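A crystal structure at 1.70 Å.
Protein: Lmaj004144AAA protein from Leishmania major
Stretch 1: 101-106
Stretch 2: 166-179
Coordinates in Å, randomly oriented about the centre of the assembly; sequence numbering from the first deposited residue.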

# COMPACT_ATOMS: atom_id res chain seq x y z
N PHE A 101 3.44 8.98 -7.41
CA PHE A 101 4.04 8.69 -6.10
C PHE A 101 5.43 9.26 -5.87
O PHE A 101 6.31 9.19 -6.74
CB PHE A 101 4.04 7.18 -5.82
CG PHE A 101 2.66 6.62 -5.62
CD1 PHE A 101 1.89 7.05 -4.55
CD2 PHE A 101 2.10 5.74 -6.51
CE1 PHE A 101 0.63 6.59 -4.35
CE2 PHE A 101 0.81 5.26 -6.32
CZ PHE A 101 0.09 5.68 -5.22
N HIS A 102 5.62 9.80 -4.66
CA HIS A 102 6.91 10.32 -4.22
C HIS A 102 7.66 9.39 -3.31
O HIS A 102 8.83 9.61 -3.06
CB HIS A 102 6.73 11.67 -3.56
CG HIS A 102 5.93 12.59 -4.40
ND1 HIS A 102 4.59 12.80 -4.19
CD2 HIS A 102 6.26 13.27 -5.52
CE1 HIS A 102 4.14 13.63 -5.12
NE2 HIS A 102 5.13 13.92 -5.95
N MET A 103 6.97 8.38 -2.79
CA MET A 103 7.51 7.39 -1.88
C MET A 103 6.68 6.11 -1.99
O MET A 103 5.43 6.17 -2.08
CB MET A 103 7.48 7.91 -0.43
CG MET A 103 8.19 7.03 0.54
SD MET A 103 7.90 7.62 2.23
CE MET A 103 8.22 9.33 2.08
N VAL A 104 7.35 4.96 -1.96
CA VAL A 104 6.66 3.67 -1.93
C VAL A 104 7.25 2.89 -0.77
O VAL A 104 8.46 2.74 -0.69
CB VAL A 104 6.82 2.88 -3.23
CG1 VAL A 104 6.19 1.51 -3.14
CG2 VAL A 104 6.20 3.68 -4.37
N VAL A 105 6.41 2.48 0.16
CA VAL A 105 6.85 1.75 1.34
C VAL A 105 6.35 0.35 1.22
O VAL A 105 5.14 0.12 1.04
CB VAL A 105 6.26 2.38 2.62
CG1 VAL A 105 6.73 1.63 3.83
CG2 VAL A 105 6.59 3.85 2.70
N VAL A 106 7.26 -0.63 1.27
CA VAL A 106 6.88 -2.04 1.20
C VAL A 106 7.07 -2.62 2.60
O VAL A 106 8.18 -2.58 3.14
CB VAL A 106 7.77 -2.83 0.21
CG1 VAL A 106 7.35 -4.32 0.18
CG2 VAL A 106 7.77 -2.26 -1.18
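Stretch 2, residues 166-179: ATVEEIRERVEVLK

Residues 166-178 form a helix that begins earlier in the chain and packs against residues 101-106, a short loop stretch that leads into a β-strand continuing further along the sequence. Helix and strand run nearly antiparallel, with an angle of 169° between their N-to-C directions and a closest approach of 11.0 Å between their axes. In consequence the C-terminal part of the helix lies over the beginning of stretch 1, where the CA atoms of His102 and Leu178 are 8.1 Å apart, and Thr167, near the other end of stretch 2, faces Val105. The CA atoms of Met103 and Ile171 are separated by 8.5 Å.

The helical backbone is held by a regular series of i to i+4 hydrogen bonds. Among them, Ile171 N donates to Thr167 O at 2.9 Å and Val175 N to Ile171 O at 2.7 Å, while the bond from Val177 N to Glu173 O, at 3.3 Å, is weak. No hydrogen bond links the two stretches, and their contact, which buries 292 Å² in total, rests on van der Waals packing of side chains.

From Met103 to Val106 the side chains alternate: Met103 and Val105 point toward the helix, whereas Val104 and Val106 are out of its reach. His102, with psi near -14°, lies outside this pattern and also points toward the helix. Met103 is the centre of the contact and gives up 92 Å² to the helix. With chi1 and chi2 both t, its side chain extends to place SD 3.9 Å from Ile171 CG1. The terminal methyl then reaches further along the helix: Met103 CE lies 3.7 Å from Arg174 CB, 4.0 Å from Val175 CG2 and 4.4 Å from Leu178 CD1. Ile171 starts out sideways from its CA, but the end of its side chain comes nearer the strand, so that its CD1 meets Val105 CG2 at 3.9 Å. A looser approach, 4.5 Å between Val105 CG1 and Thr167 CG2, extends the packing toward the start of stretch 2.

Polar residues contribute through their carbon atoms. His102 CB rests 3.8 Å from Leu178 CD1, while ND1 of the same histidine is hydrogen-bonded elsewhere in the structure. Arg174 likewise offers its CB to Met103, and its charged end turns to a helix neighbour one turn back: Arg174 NE donates to Glu170 OE2 at 3.3 Å, with an N-H...acceptor angle of 164°, as part of a salt bridge. The aliphatic base of the arginine can thus cover the methionine methyl while its charge is paired within the helix.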

# COMPACT_ATOMS: atom_id res chain seq x y z
N ALA A 166 8.43 3.70 14.25
CA ALA A 166 9.74 4.12 13.74
C ALA A 166 9.73 4.32 12.22
O ALA A 166 10.35 5.26 11.69
CB ALA A 166 10.82 3.12 14.16
N THR A 167 9.01 3.45 11.52
CA THR A 167 8.83 3.61 10.09
C THR A 167 8.08 4.92 9.80
O THR A 167 8.47 5.67 8.90
CB THR A 167 8.11 2.39 9.49
OG1 THR A 167 8.97 1.24 9.63
CG2 THR A 167 7.76 2.64 8.04
N VAL A 168 7.03 5.20 10.56
CA VAL A 168 6.31 6.45 10.34
C VAL A 168 7.19 7.66 10.59
O VAL A 168 7.09 8.63 9.87
CB VAL A 168 4.96 6.46 11.09
CG1 VAL A 168 4.33 7.84 11.04
CG2 VAL A 168 4.02 5.41 10.49
N GLU A 169 8.12 7.59 11.55
CA GLU A 169 9.06 8.65 11.82
C GLU A 169 10.02 8.83 10.62
O GLU A 169 10.29 9.96 10.19
CB GLU A 169 9.85 8.36 13.10
CG GLU A 169 9.04 8.34 14.38
CD GLU A 169 9.81 8.90 15.57
OE1 GLU A 169 11.03 8.63 15.69
OE2 GLU A 169 9.20 9.61 16.40
N GLU A 170 10.50 7.73 10.07
CA GLU A 170 11.34 7.79 8.88
C GLU A 170 10.56 8.42 7.72
O GLU A 170 11.09 9.23 6.98
CB GLU A 170 11.88 6.40 8.49
CG GLU A 170 12.77 6.40 7.26
CD GLU A 170 14.18 6.91 7.53
OE1 GLU A 170 14.58 6.94 8.70
OE2 GLU A 170 14.87 7.27 6.56
N ILE A 171 9.30 8.04 7.55
CA ILE A 171 8.46 8.63 6.51
C ILE A 171 8.31 10.14 6.72
O ILE A 171 8.46 10.92 5.78
CB ILE A 171 7.07 7.93 6.47
CG1 ILE A 171 7.24 6.50 5.95
CG2 ILE A 171 6.09 8.69 5.61
CD1 ILE A 171 6.01 5.60 6.10
N ARG A 172 8.02 10.54 7.96
CA ARG A 172 7.89 11.95 8.30
C ARG A 172 9.14 12.73 7.91
O ARG A 172 9.05 13.82 7.34
CB ARG A 172 7.62 12.11 9.81
CG ARG A 172 7.31 13.55 10.22
CD ARG A 172 7.41 13.78 11.72
NE ARG A 172 6.47 13.00 12.53
CZ ARG A 172 5.21 13.35 12.82
NH1 ARG A 172 4.67 14.47 12.35
NH2 ARG A 172 4.47 12.55 13.59
N GLU A 173 10.30 12.17 8.21
CA GLU A 173 11.56 12.83 7.88
C GLU A 173 11.74 13.00 6.38
O GLU A 173 12.13 14.07 5.90
CB GLU A 173 12.74 12.06 8.45
CG GLU A 173 12.85 12.09 9.96
CD GLU A 173 13.83 11.03 10.49
OE1 GLU A 173 14.47 10.32 9.70
OE2 GLU A 173 13.96 10.92 11.72
N ARG A 174 11.44 11.93 5.64
CA ARG A 174 11.52 11.94 4.20
C ARG A 174 10.51 12.88 3.58
O ARG A 174 10.83 13.58 2.61
CB ARG A 174 11.38 10.53 3.64
CG ARG A 174 12.52 9.62 4.01
CD ARG A 174 12.43 8.28 3.32
NE ARG A 174 13.65 7.49 3.52
CZ ARG A 174 14.19 6.66 2.63
NH1 ARG A 174 13.64 6.48 1.44
NH2 ARG A 174 15.31 6.00 2.93
N VAL A 175 9.32 12.96 4.16
CA VAL A 175 8.28 13.85 3.65
C VAL A 175 8.70 15.32 3.82
O VAL A 175 8.48 16.14 2.93
CB VAL A 175 6.91 13.59 4.36
CG1 VAL A 175 5.93 14.72 4.10
CG2 VAL A 175 6.31 12.32 3.89
N GLU A 176 9.29 15.64 4.95
CA GLU A 176 9.67 17.01 5.24
C GLU A 176 10.67 17.48 4.20
O GLU A 176 10.59 18.61 3.73
CB GLU A 176 10.25 17.13 6.65
CG GLU A 176 10.71 18.53 7.02
CD GLU A 176 9.69 19.60 6.68
OE1 GLU A 176 8.50 19.42 7.01
OE2 GLU A 176 10.08 20.63 6.10
N VAL A 177 11.58 16.58 3.82
CA VAL A 177 12.55 16.86 2.78
C VAL A 177 11.85 17.17 1.47
O VAL A 177 12.11 18.20 0.83
CB VAL A 177 13.51 15.68 2.57
CG1 VAL A 177 14.34 15.88 1.32
CG2 VAL A 177 14.42 15.50 3.81
N LEU A 178 10.94 16.28 1.06
CA LEU A 178 10.12 16.52 -0.12
C LEU A 178 9.33 17.82 -0.02
O LEU A 178 9.22 18.54 -1.00
CB LEU A 178 9.18 15.33 -0.37
CG LEU A 178 9.82 13.97 -0.65
CD1 LEU A 178 8.79 12.83 -0.57
CD2 LEU A 178 10.51 13.98 -2.02
N LYS A 179 8.80 18.14 1.16
CA LYS A 179 8.07 19.39 1.38
C LYS A 179 9.03 20.59 1.43
O LYS A 179 9.53 21.05 0.39
CB LYS A 179 7.26 19.36 2.69
CG LYS A 179 5.88 18.72 2.58
CD LYS A 179 5.47 18.07 3.88
CE LYS A 179 5.24 19.03 5.01
NZ LYS A 179 3.84 19.00 5.50